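Local coordinates for ORC1-type DNA replication protein 2 (Aeropyrum pernix, PDB 1W5T), which binds DNA and takes part in regulating DNA replication, with an AAA+ module that binds ATP and probably hydrolyses it and a winged-helix domain, at residues A[25-30]-A[213-218]; A[53-58]-A[209-214]; A[143-148]-A[183-188]. All blocks are in the same frame, centred on the assembly; numbering follows the deposited sequence.

Interaction 1: A[25-30]-A[213-218]. With ANP (phosphoaminophosphonic acid-adenylate ester), chain D.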
loop_
_atom_site.group_PDB
_atom_site.type_symbol
_atom_site.label_atom_id
_atom_site.label_comp_id
_atom_site.label_asym_id
_atom_site.label_seq_id
_atom_site.Cartn_x
_atom_site.Cartn_y
_atom_site.Cartn_z
ATOM N N ARG A 25 -8.088 13.191 -9.170
ATOM C CA ARG A 25 -9.094 12.971 -10.217
ATOM C C ARG A 25 -9.610 11.527 -10.277
ATOM O O ARG A 25 -10.542 11.191 -11.023
ATOM C CB ARG A 25 -8.529 13.385 -11.585
ATOM C CG ARG A 25 -8.222 14.864 -11.704
ATOM C CD ARG A 25 -8.238 15.351 -13.114
ATOM N NE ARG A 25 -7.610 16.673 -13.232
ATOM C CZ ARG A 25 -6.881 17.070 -14.272
ATOM N NH1 ARG A 25 -6.670 16.246 -15.295
ATOM N NH2 ARG A 25 -6.374 18.300 -14.281
ATOM N N VAL A 26 -8.948 10.683 -9.521
ATOM C CA VAL A 26 -9.322 9.324 -9.292
ATOM C C VAL A 26 -9.148 9.205 -7.789
ATOM O O VAL A 26 -8.214 9.771 -7.240
ATOM C CB VAL A 26 -8.363 8.338 -10.008
ATOM C CG1 VAL A 26 -8.835 6.887 -9.782
ATOM C CG2 VAL A 26 -8.245 8.658 -11.523
ATOM N N ARG A 27 -10.058 8.490 -7.132
ATOM C CA ARG A 27 -10.123 8.365 -5.658
ATOM C C ARG A 27 -10.569 9.682 -4.939
ATOM O O ARG A 27 -10.408 9.853 -3.704
ATOM C CB ARG A 27 -8.824 7.742 -5.090
ATOM C CG ARG A 27 -8.363 6.426 -5.787
ATOM C CD ARG A 27 -9.421 5.251 -5.787
ATOM N NE ARG A 27 -8.927 4.047 -6.474
ATOM C CZ ARG A 27 -9.530 3.443 -7.508
ATOM N NH1 ARG A 27 -10.683 3.895 -8.018
ATOM N NH2 ARG A 27 -8.967 2.373 -8.050
ATOM N N ARG A 28 -11.133 10.608 -5.712
ATOM C CA ARG A 28 -11.547 11.872 -5.159
ATOM C C ARG A 28 -12.654 11.650 -4.120
ATOM O O ARG A 28 -12.581 12.190 -3.005
ATOM C CB ARG A 28 -11.976 12.842 -6.264
ATOM C CG ARG A 28 -12.416 14.169 -5.755
ATOM C CD ARG A 28 -13.498 14.806 -6.580
ATOM N NE ARG A 28 -12.990 15.238 -7.866
ATOM C CZ ARG A 28 -13.155 14.667 -9.072
ATOM N NH1 ARG A 28 -12.553 15.254 -10.093
ATOM N NH2 ARG A 28 -13.884 13.568 -9.300
ATOM N N GLY A 29 -13.646 10.832 -4.463
ATOM C CA GLY A 29 -14.719 10.520 -3.545
ATOM C C GLY A 29 -14.256 9.858 -2.270
ATOM O O GLY A 29 -14.731 10.231 -1.186
ATOM N N GLU A 30 -13.329 8.905 -2.372
ATOM C CA GLU A 30 -12.808 8.278 -1.181
ATOM C C GLU A 30 -12.081 9.264 -0.294
ATOM O O GLU A 30 -12.201 9.180 0.911
ATOM C CB GLU A 30 -11.960 7.021 -1.452
ATOM C CG GLU A 30 -11.544 6.762 -2.888
ATOM C CD GLU A 30 -12.699 6.419 -3.830
ATOM O OE1 GLU A 30 -13.148 5.253 -3.840
ATOM O OE2 GLU A 30 -13.119 7.322 -4.584
ATOM N N PRO A 213 -8.283 -0.718 -4.489
ATOM C CA PRO A 213 -7.895 -1.760 -5.427
ATOM C C PRO A 213 -6.876 -1.164 -6.432
ATOM O O PRO A 213 -6.683 0.063 -6.515
ATOM C CB PRO A 213 -9.213 -2.084 -6.161
ATOM C CG PRO A 213 -9.888 -0.696 -6.291
ATOM C CD PRO A 213 -9.465 0.037 -4.955
ATOM N N ALA A 214 -6.286 -2.054 -7.222
ATOM C CA ALA A 214 -5.416 -1.672 -8.282
ATOM C C ALA A 214 -6.217 -0.946 -9.372
ATOM O O ALA A 214 -7.403 -1.180 -9.539
ATOM C CB ALA A 214 -4.703 -2.934 -8.846
ATOM N N TYR A 215 -5.524 -0.076 -10.107
ATOM C CA TYR A 215 -6.136 0.796 -11.097
ATOM C C TYR A 215 -6.450 0.155 -12.452
ATOM O O TYR A 215 -5.622 -0.558 -13.072
ATOM C CB TYR A 215 -5.227 2.023 -11.310
ATOM C CG TYR A 215 -5.148 2.969 -10.130
ATOM C CD1 TYR A 215 -3.931 3.171 -9.453
ATOM C CD2 TYR A 215 -6.294 3.689 -9.701
ATOM C CE1 TYR A 215 -3.853 4.056 -8.376
ATOM C CE2 TYR A 215 -6.222 4.577 -8.602
ATOM C CZ TYR A 215 -5.012 4.743 -7.952
ATOM O OH TYR A 215 -4.959 5.609 -6.911
ATOM N N LYS A 216 -7.651 0.428 -12.932
ATOM C CA LYS A 216 -8.030 0.081 -14.324
ATOM C C LYS A 216 -7.379 1.053 -15.314
ATOM O O LYS A 216 -6.882 2.125 -14.919
ATOM C CB LYS A 216 -9.534 0.078 -14.493
ATOM C CG LYS A 216 -10.207 -0.906 -13.508
ATOM C CD LYS A 216 -11.740 -0.901 -13.622
ATOM C CE LYS A 216 -12.402 -1.720 -12.448
ATOM N NZ LYS A 216 -12.834 -3.100 -12.896
ATOM N N SER A 217 -7.389 0.692 -16.589
ATOM C CA SER A 217 -6.675 1.487 -17.587
ATOM C C SER A 217 -7.193 2.913 -17.723
ATOM O O SER A 217 -6.387 3.850 -17.866
ATOM C CB SER A 217 -6.614 0.765 -18.952
ATOM O OG SER A 217 -7.851 0.870 -19.624
ATOM N N ARG A 218 -8.517 3.064 -17.661
ATOM C CA ARG A 218 -9.204 4.350 -17.692
ATOM C C ARG A 218 -8.712 5.288 -16.562
ATOM O O ARG A 218 -8.450 6.473 -16.786
ATOM C CB ARG A 218 -10.715 4.122 -17.518
ATOM C CG ARG A 218 -11.517 4.036 -18.795
ATOM C CD ARG A 218 -12.958 4.691 -18.692
ATOM N NE ARG A 218 -13.197 5.350 -17.386
ATOM C CZ ARG A 218 -13.948 6.436 -17.179
ATOM N NH1 ARG A 218 -14.563 7.053 -18.180
ATOM N NH2 ARG A 218 -14.069 6.920 -15.951
HETATM P PG ANP D . 3.312 0.852 -2.199
HETATM O O1G ANP D . 4.797 0.680 -2.731
HETATM O O2G ANP D . 3.386 1.445 -0.725
HETATM O O3G ANP D . 2.477 -0.498 -2.225
HETATM P PB ANP D . 1.219 2.933 -2.658
HETATM O O1B ANP D . 1.360 3.622 -1.242
HETATM O O2B ANP D . -0.031 2.002 -2.639
HETATM N N3B ANP D . 2.617 2.092 -3.166
HETATM P PA ANP D . 1.441 5.555 -3.820
HETATM O O1A ANP D . 0.411 6.488 -3.026
HETATM O O2A ANP D . 2.892 5.759 -3.218
HETATM O O3A ANP D . 0.961 4.013 -3.847
HETATM O "O5'" ANP D . 1.353 5.885 -5.398
HETATM C "C5'" ANP D . 2.195 5.461 -6.482
HETATM C "C4'" ANP D . 2.330 6.670 -7.412
HETATM O "O4'" ANP D . 1.090 6.932 -8.082
HETATM C "C3'" ANP D . 2.627 7.967 -6.662
HETATM O "O3'" ANP D . 3.423 8.770 -7.487
HETATM C "C2'" ANP D . 1.273 8.644 -6.493
HETATM O "O2'" ANP D . 1.291 10.060 -6.311
HETATM C "C1'" ANP D . 0.583 8.237 -7.788
HETATM N N9 ANP D . -0.847 8.059 -7.567
HETATM C C8 ANP D . -1.440 6.949 -6.995
HETATM N N7 ANP D . -2.789 7.076 -6.925
HETATM C C5 ANP D . -3.113 8.250 -7.487
HETATM C C6 ANP D . -4.309 9.099 -7.793
HETATM N N6 ANP D . -5.581 8.708 -7.493
HETATM N N1 ANP D . -4.132 10.320 -8.368
HETATM C C2 ANP D . -2.941 10.797 -8.698
HETATM N N3 ANP D . -1.779 10.137 -8.462
HETATM C C4 ANP D . -1.838 8.851 -7.861
HETATM O O HOH W 1 -6.578 2.657 -5.864
#

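Interaction 2: A[53-58]-A[209-214]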
loop_
_atom_site.group_PDB
_atom_site.type_symbol
_atom_site.label_atom_id
_atom_site.label_comp_id
_atom_site.label_asym_id
_atom_site.label_seq_id
_atom_site.Cartn_x
_atom_site.Cartn_y
_atom_site.Cartn_z
ATOM N N MET A 53 -8.667 3.704 8.627
ATOM C CA MET A 53 -7.617 2.985 7.972
ATOM C C MET A 53 -7.828 2.921 6.471
ATOM O O MET A 53 -8.963 2.794 6.002
ATOM C CB MET A 53 -7.495 1.572 8.544
ATOM C CG MET A 53 -6.442 0.708 7.835
ATOM S SD MET A 53 -6.222 -0.962 8.486
ATOM C CE MET A 53 -5.201 -0.624 9.872
ATOM N N ILE A 54 -6.714 2.949 5.746
ATOM C CA ILE A 54 -6.627 2.683 4.312
ATOM C C ILE A 54 -5.778 1.461 4.169
ATOM O O ILE A 54 -4.701 1.406 4.762
ATOM C CB ILE A 54 -5.906 3.858 3.598
ATOM C CG1 ILE A 54 -6.741 5.154 3.667
ATOM C CG2 ILE A 54 -5.543 3.460 2.150
ATOM C CD1 ILE A 54 -6.001 6.506 3.197
ATOM N N TYR A 55 -6.246 0.476 3.412
ATOM C CA TYR A 55 -5.400 -0.653 3.003
ATOM C C TYR A 55 -5.578 -0.937 1.506
ATOM O O TYR A 55 -6.540 -0.507 0.882
ATOM C CB TYR A 55 -5.660 -1.929 3.868
ATOM C CG TYR A 55 -7.093 -2.488 3.809
ATOM C CD1 TYR A 55 -7.397 -3.634 3.053
ATOM C CD2 TYR A 55 -8.140 -1.865 4.512
ATOM C CE1 TYR A 55 -8.720 -4.162 3.012
ATOM C CE2 TYR A 55 -9.451 -2.389 4.489
ATOM C CZ TYR A 55 -9.714 -3.531 3.727
ATOM O OH TYR A 55 -10.979 -4.001 3.698
ATOM N N GLY A 56 -4.629 -1.653 0.925
ATOM C CA GLY A 56 -4.696 -2.008 -0.481
ATOM C C GLY A 56 -4.908 -3.479 -0.754
ATOM O O GLY A 56 -4.936 -4.302 0.153
ATOM N N SER A 57 -5.079 -3.826 -2.022
ATOM C CA SER A 57 -5.192 -5.231 -2.381
ATOM C C SER A 57 -3.914 -5.944 -2.018
ATOM O O SER A 57 -2.816 -5.347 -1.968
ATOM C CB SER A 57 -5.540 -5.405 -3.832
ATOM O OG SER A 57 -6.780 -4.772 -4.063
ATOM N N ILE A 58 -4.065 -7.210 -1.689
ATOM C CA ILE A 58 -2.941 -7.998 -1.218
ATOM C C ILE A 58 -1.894 -8.263 -2.331
ATOM O O ILE A 58 -2.208 -8.744 -3.418
ATOM C CB ILE A 58 -3.474 -9.308 -0.582
ATOM C CG1 ILE A 58 -2.348 -10.087 0.071
ATOM C CG2 ILE A 58 -4.181 -10.167 -1.611
ATOM C CD1 ILE A 58 -2.717 -10.622 1.412
ATOM N N LYS A 209 -12.922 1.838 7.254
ATOM C CA LYS A 209 -11.880 1.055 6.623
ATOM C C LYS A 209 -12.095 1.247 5.142
ATOM O O LYS A 209 -13.204 1.081 4.625
ATOM C CB LYS A 209 -11.980 -0.423 6.997
ATOM C CG LYS A 209 -11.531 -0.724 8.374
ATOM C CD LYS A 209 -12.194 -1.981 8.918
ATOM C CE LYS A 209 -12.082 -2.062 10.428
ATOM N NZ LYS A 209 -12.730 -3.277 10.961
ATOM N N LEU A 210 -11.031 1.598 4.451
ATOM C CA LEU A 210 -11.123 1.857 3.035
ATOM C C LEU A 210 -10.135 0.979 2.249
ATOM O O LEU A 210 -8.903 1.054 2.437
ATOM C CB LEU A 210 -10.851 3.354 2.798
ATOM C CG LEU A 210 -11.273 3.957 1.481
ATOM C CD1 LEU A 210 -12.663 3.410 1.018
ATOM C CD2 LEU A 210 -11.316 5.477 1.681
ATOM N N HIS A 211 -10.670 0.146 1.363
ATOM C CA HIS A 211 -9.867 -0.763 0.573
ATOM C C HIS A 211 -9.589 -0.170 -0.812
ATOM O O HIS A 211 -10.495 0.097 -1.581
ATOM C CB HIS A 211 -10.592 -2.107 0.488
ATOM C CG HIS A 211 -9.956 -3.112 -0.430
ATOM N ND1 HIS A 211 -10.581 -3.575 -1.568
ATOM C CD2 HIS A 211 -8.764 -3.743 -0.381
ATOM C CE1 HIS A 211 -9.798 -4.446 -2.175
ATOM N NE2 HIS A 211 -8.683 -4.554 -1.481
ATOM N N LEU A 212 -8.320 0.056 -1.120
ATOM C CA LEU A 212 -7.925 0.587 -2.435
ATOM C C LEU A 212 -7.565 -0.553 -3.387
ATOM O O LEU A 212 -6.634 -1.304 -3.110
ATOM C CB LEU A 212 -6.719 1.493 -2.282
ATOM C CG LEU A 212 -6.917 3.012 -2.280
ATOM C CD1 LEU A 212 -8.270 3.517 -1.784
ATOM C CD2 LEU A 212 -5.783 3.711 -1.587
ATOM N N PRO A 213 -8.283 -0.718 -4.489
ATOM C CA PRO A 213 -7.895 -1.760 -5.427
ATOM C C PRO A 213 -6.876 -1.164 -6.432
ATOM O O PRO A 213 -6.683 0.063 -6.515
ATOM C CB PRO A 213 -9.213 -2.084 -6.161
ATOM C CG PRO A 213 -9.888 -0.696 -6.291
ATOM C CD PRO A 213 -9.465 0.037 -4.955
ATOM N N ALA A 214 -6.286 -2.054 -7.222
ATOM C CA ALA A 214 -5.416 -1.672 -8.282
ATOM C C ALA A 214 -6.217 -0.946 -9.372
ATOM O O ALA A 214 -7.403 -1.180 -9.539
ATOM C CB ALA A 214 -4.703 -2.934 -8.846
HETATM O O HOH W 2 -7.214 -4.641 -7.103
#

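Interaction 3: A[143-148]-A[183-188]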
loop_
_atom_site.group_PDB
_atom_site.type_symbol
_atom_site.label_atom_id
_atom_site.label_comp_id
_atom_site.label_asym_id
_atom_site.label_seq_id
_atom_site.Cartn_x
_atom_site.Cartn_y
_atom_site.Cartn_z
ATOM N N ILE A 143 -0.777 10.506 10.296
ATOM C CA ILE A 143 -0.763 9.330 9.405
ATOM C C ILE A 143 0.309 8.353 9.902
ATOM O O ILE A 143 1.477 8.730 9.987
ATOM C CB ILE A 143 -0.426 9.696 7.924
ATOM C CG1 ILE A 143 -1.350 10.803 7.383
ATOM C CG2 ILE A 143 -0.420 8.412 7.027
ATOM C CD1 ILE A 143 -0.928 11.389 6.044
ATOM N N LEU A 144 -0.088 7.111 10.209
ATOM C CA LEU A 144 0.883 6.050 10.465
ATOM C C LEU A 144 0.836 5.082 9.310
ATOM O O LEU A 144 -0.011 4.193 9.285
ATOM C CB LEU A 144 0.626 5.283 11.772
ATOM C CG LEU A 144 0.536 6.051 13.097
ATOM C CD1 LEU A 144 0.008 5.185 14.237
ATOM C CD2 LEU A 144 1.900 6.657 13.424
ATOM N N ASP A 145 1.779 5.270 8.383
ATOM C CA ASP A 145 2.005 4.436 7.204
ATOM C C ASP A 145 2.742 3.130 7.490
ATOM O O ASP A 145 3.503 3.021 8.452
ATOM C CB ASP A 145 2.803 5.222 6.165
ATOM C CG ASP A 145 2.390 4.916 4.741
ATOM O OD1 ASP A 145 1.720 3.878 4.463
ATOM O OD2 ASP A 145 2.693 5.675 3.805
ATOM N N GLU A 146 2.525 2.144 6.619
ATOM C CA GLU A 146 3.089 0.813 6.805
ATOM C C GLU A 146 2.752 0.347 8.210
ATOM O O GLU A 146 3.622 -0.182 8.905
ATOM C CB GLU A 146 4.620 0.783 6.600
ATOM C CG GLU A 146 5.145 1.278 5.252
ATOM C CD GLU A 146 4.821 0.361 4.075
ATOM O OE1 GLU A 146 5.113 0.727 2.923
ATOM O OE2 GLU A 146 4.277 -0.728 4.272
ATOM N N PHE A 147 1.483 0.530 8.591
ATOM C CA PHE A 147 1.013 0.265 9.939
ATOM C C PHE A 147 1.206 -1.200 10.292
ATOM O O PHE A 147 1.542 -1.525 11.438
ATOM C CB PHE A 147 -0.466 0.681 10.111
ATOM C CG PHE A 147 -0.982 0.491 11.510
ATOM C CD1 PHE A 147 -0.514 1.295 12.564
ATOM C CD2 PHE A 147 -1.913 -0.497 11.785
ATOM C CE1 PHE A 147 -0.986 1.118 13.844
ATOM C CE2 PHE A 147 -2.396 -0.689 13.074
ATOM C CZ PHE A 147 -1.943 0.112 14.104
ATOM N N GLN A 148 1.034 -2.081 9.298
ATOM C CA GLN A 148 1.205 -3.512 9.525
ATOM C C GLN A 148 2.549 -3.826 10.177
ATOM O O GLN A 148 2.607 -4.744 10.963
ATOM C CB GLN A 148 0.996 -4.337 8.253
ATOM C CG GLN A 148 2.179 -4.362 7.292
ATOM C CD GLN A 148 2.421 -3.028 6.615
ATOM O OE1 GLN A 148 1.567 -2.111 6.624
ATOM N NE2 GLN A 148 3.574 -2.920 5.992
ATOM N N LEU A 183 -4.880 8.314 10.927
ATOM C CA LEU A 183 -5.168 7.675 9.672
ATOM C C LEU A 183 -4.103 6.597 9.561
ATOM O O LEU A 183 -2.916 6.907 9.404
ATOM C CB LEU A 183 -5.027 8.680 8.548
ATOM C CG LEU A 183 -5.958 8.532 7.350
ATOM C CD1 LEU A 183 -5.395 9.150 6.112
ATOM C CD2 LEU A 183 -6.534 7.150 7.073
ATOM N N LEU A 184 -4.500 5.341 9.712
ATOM C CA LEU A 184 -3.524 4.233 9.620
ATOM C C LEU A 184 -3.482 3.809 8.167
ATOM O O LEU A 184 -4.519 3.798 7.493
ATOM C CB LEU A 184 -3.959 3.067 10.490
ATOM C CG LEU A 184 -4.432 3.436 11.925
ATOM C CD1 LEU A 184 -4.801 2.205 12.800
ATOM C CD2 LEU A 184 -3.368 4.268 12.641
ATOM N N VAL A 185 -2.301 3.513 7.646
ATOM C CA VAL A 185 -2.221 2.995 6.270
ATOM C C VAL A 185 -1.457 1.693 6.308
ATOM O O VAL A 185 -0.344 1.725 6.774
ATOM C CB VAL A 185 -1.490 3.985 5.358
ATOM C CG1 VAL A 185 -1.400 3.451 3.928
ATOM C CG2 VAL A 185 -2.167 5.350 5.398
ATOM N N ALA A 186 -2.074 0.582 5.861
ATOM C CA ALA A 186 -1.494 -0.763 5.920
ATOM C C ALA A 186 -1.430 -1.365 4.532
ATOM O O ALA A 186 -2.149 -0.969 3.661
ATOM C CB ALA A 186 -2.286 -1.682 6.819
ATOM N N SER A 187 -0.581 -2.359 4.324
ATOM C CA SER A 187 -0.420 -2.854 2.944
ATOM C C SER A 187 -1.626 -3.632 2.425
ATOM O O SER A 187 -1.909 -3.606 1.227
ATOM C CB SER A 187 0.860 -3.664 2.795
ATOM O OG SER A 187 0.802 -4.718 3.713
ATOM N N ASP A 188 -2.351 -4.280 3.332
ATOM C CA ASP A 188 -3.464 -5.116 2.947
ATOM C C ASP A 188 -4.291 -5.549 4.179
ATOM O O ASP A 188 -3.930 -5.237 5.324
ATOM C CB ASP A 188 -2.923 -6.326 2.161
ATOM C CG ASP A 188 -1.923 -7.127 2.957
ATOM O OD1 ASP A 188 -0.700 -7.046 2.684
ATOM O OD2 ASP A 188 -2.271 -7.840 3.922
#

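Interaction 1: A[25-30]-A[213-218]
The guanidinium of R27 and the ring of Y215 lie with their planes only 19° apart, and Y215 CD2 sits over one guanidinium face, 3.4 Å from R27 NH2. V26 CG1 comes in over that same face, offset toward the rim, while the carbonyl oxygens of P213 and A214 lie at the edge, near the guanidinium plane. From the ring's side, R27 NH2, V26 CG1 and N7 of the nucleotide all approach at a slant. This is the adenine end of the AAA+ nucleotide pocket, where the loop before helix 28-43 meets the turn leading into helix 217-231.

Both segments read the adenine by hydrogen bonds. The backbone oxygen V26 O accepts the exocyclic amine, with ANP N6 2.9 Å away and an N-H...O angle of 144°. Y215 OH donates to ANP N7 at 2.6 Å, a pair of bonds that suits the Hoogsteen side of an adenine. V26 and Y215 also touch through apolar atoms, CG1 to CE2 at 3.7 Å, which seats the valine against the ring beside the base.

R27 reaches across by a bend at chi2 (-57°), which turns CD back from a straight course. The polar end has further partners: NH1 forms a salt bridge with E219 of helix 217-231, and NE gives its hydrogen to a water 2.8 Å away. That water lies in the guanidinium plane, so edge and face of the group are both engaged. Elsewhere in the pocket the nucleotide is also held by I63, G64, K65, T66 and T67 of the P-loop. P213 CG packs 3.7 Å from R27 NH2, and the water bound to NE donates in turn to P213 O at 2.7 Å.

Interaction 2: A[53-58]-A[209-214]
Y55 and H211 meet on one face of the sheet, I54 and L212 on the other, where the edge strand 206-212 runs parallel to strand 51-56 in the five-stranded core of the AAA+ P-loop fold. The segment axes approach to 4.6 Å at an angle of 24°. Three firm backbone hydrogen bonds zip the strands together: L210 N to M53 O at 2.8 Å, Y55 N to L210 O, and L212 N to Y55 O at 2.7 Å. A fourth, S57 N to L212 O, is weak and comes as the chain leaves the strand.

The face of I54 and L212 is buried under helices. I54 CG2 touches L212 CD2 at 3.8 Å, and helix 65-82 covers both residues through L68. I54 and L210 also pack on L34 of helix 28-43.

The other face is just as closely packed between Y55 and H211 but opens to solvent at H211, while L192 of helix 190-198 covers Y55 and K209. There Y55 CG lies between its backbone N and carbonyl carbon (chi1 61°), and its ring lies with one face against H211. H211 CB makes a CH-pi contact over that face, 4.0 Å from the centroid, whereas K209 CB lies at the ring's edge. The two aromatic rings meet obliquely, with planes 40° apart and H211 CD2 3.4 Å from Y55 CE1. K209 sends its amine off to a salt bridge with E203. Past the strand ends a water bridges the two segments, hydrogen-bonded to S57 OG at 3.1 Å and accepting from A214 N at 2.8 Å.

Interaction 3: A[143-148]-A[183-188]
Q148 and S187 meet just past the C-terminal ends of two neighbouring parallel strands, 139-145 and 180-186, in the AAA+ core. The first ends at D145, with E146 just after it, an Asp-Glu pair consistent with a Walker B motif. Backbone donors and acceptors pair in turn: L144 N gives to L183 O, and V185 N gives to L144 O at 2.9 Å from above the carbonyl plane. V185 O then accepts F147 N at 2.8 Å, in a nearly straight bond (172°). E146 N is served instead by D145 OD1, 2.9 Å away on the anti side of the carboxylate. The other oxygen, D145 OD2, is hydrogen-bonded to Y91 OH and T66 OG1.

Q148 uses both ends of its amide. OE1 accepts S187 N at 3.2 Å, met from well above the carbonyl plane, while NE2 donates to E146 OE2 at 2.9 Å, almost in the amide plane. An alanine in place of Q148 would probably leave S187 N without its acceptor and the E146 carboxylate freer to turn. On the face of the sheet that carries L144 and L184, the F147 ring is covered on one face by L184 CD1, whose CH-pi contact is 3.9 Å from the centroid. Beyond Q148, S187 OG gives its hydrogen to D188 OD1 at 3.0 Å.

Overall arrangement
All three contacts belong to the AAA+ module around the bound nucleotide. Interactions 1 and 2 share P213 and A214, with centres 12 Å apart, and touch where E30 CB meets L210 CD2 at 3.6 Å. Interactions 2 and 3 have centres 10 Å apart and lie in one sheet: I54 N and L184 O, 2.9 Å apart, and I54 O and A186 N, 3.0 Å apart, probably bond strands 51-56 and 180-186. Interactions 1 and 3 do not touch. They serve opposite ends of the nucleotide: the Y215 side chain, at the adenine, is about 11 Å from the magnesium ion, whereas that of D145 lies about 4 Å from the metal.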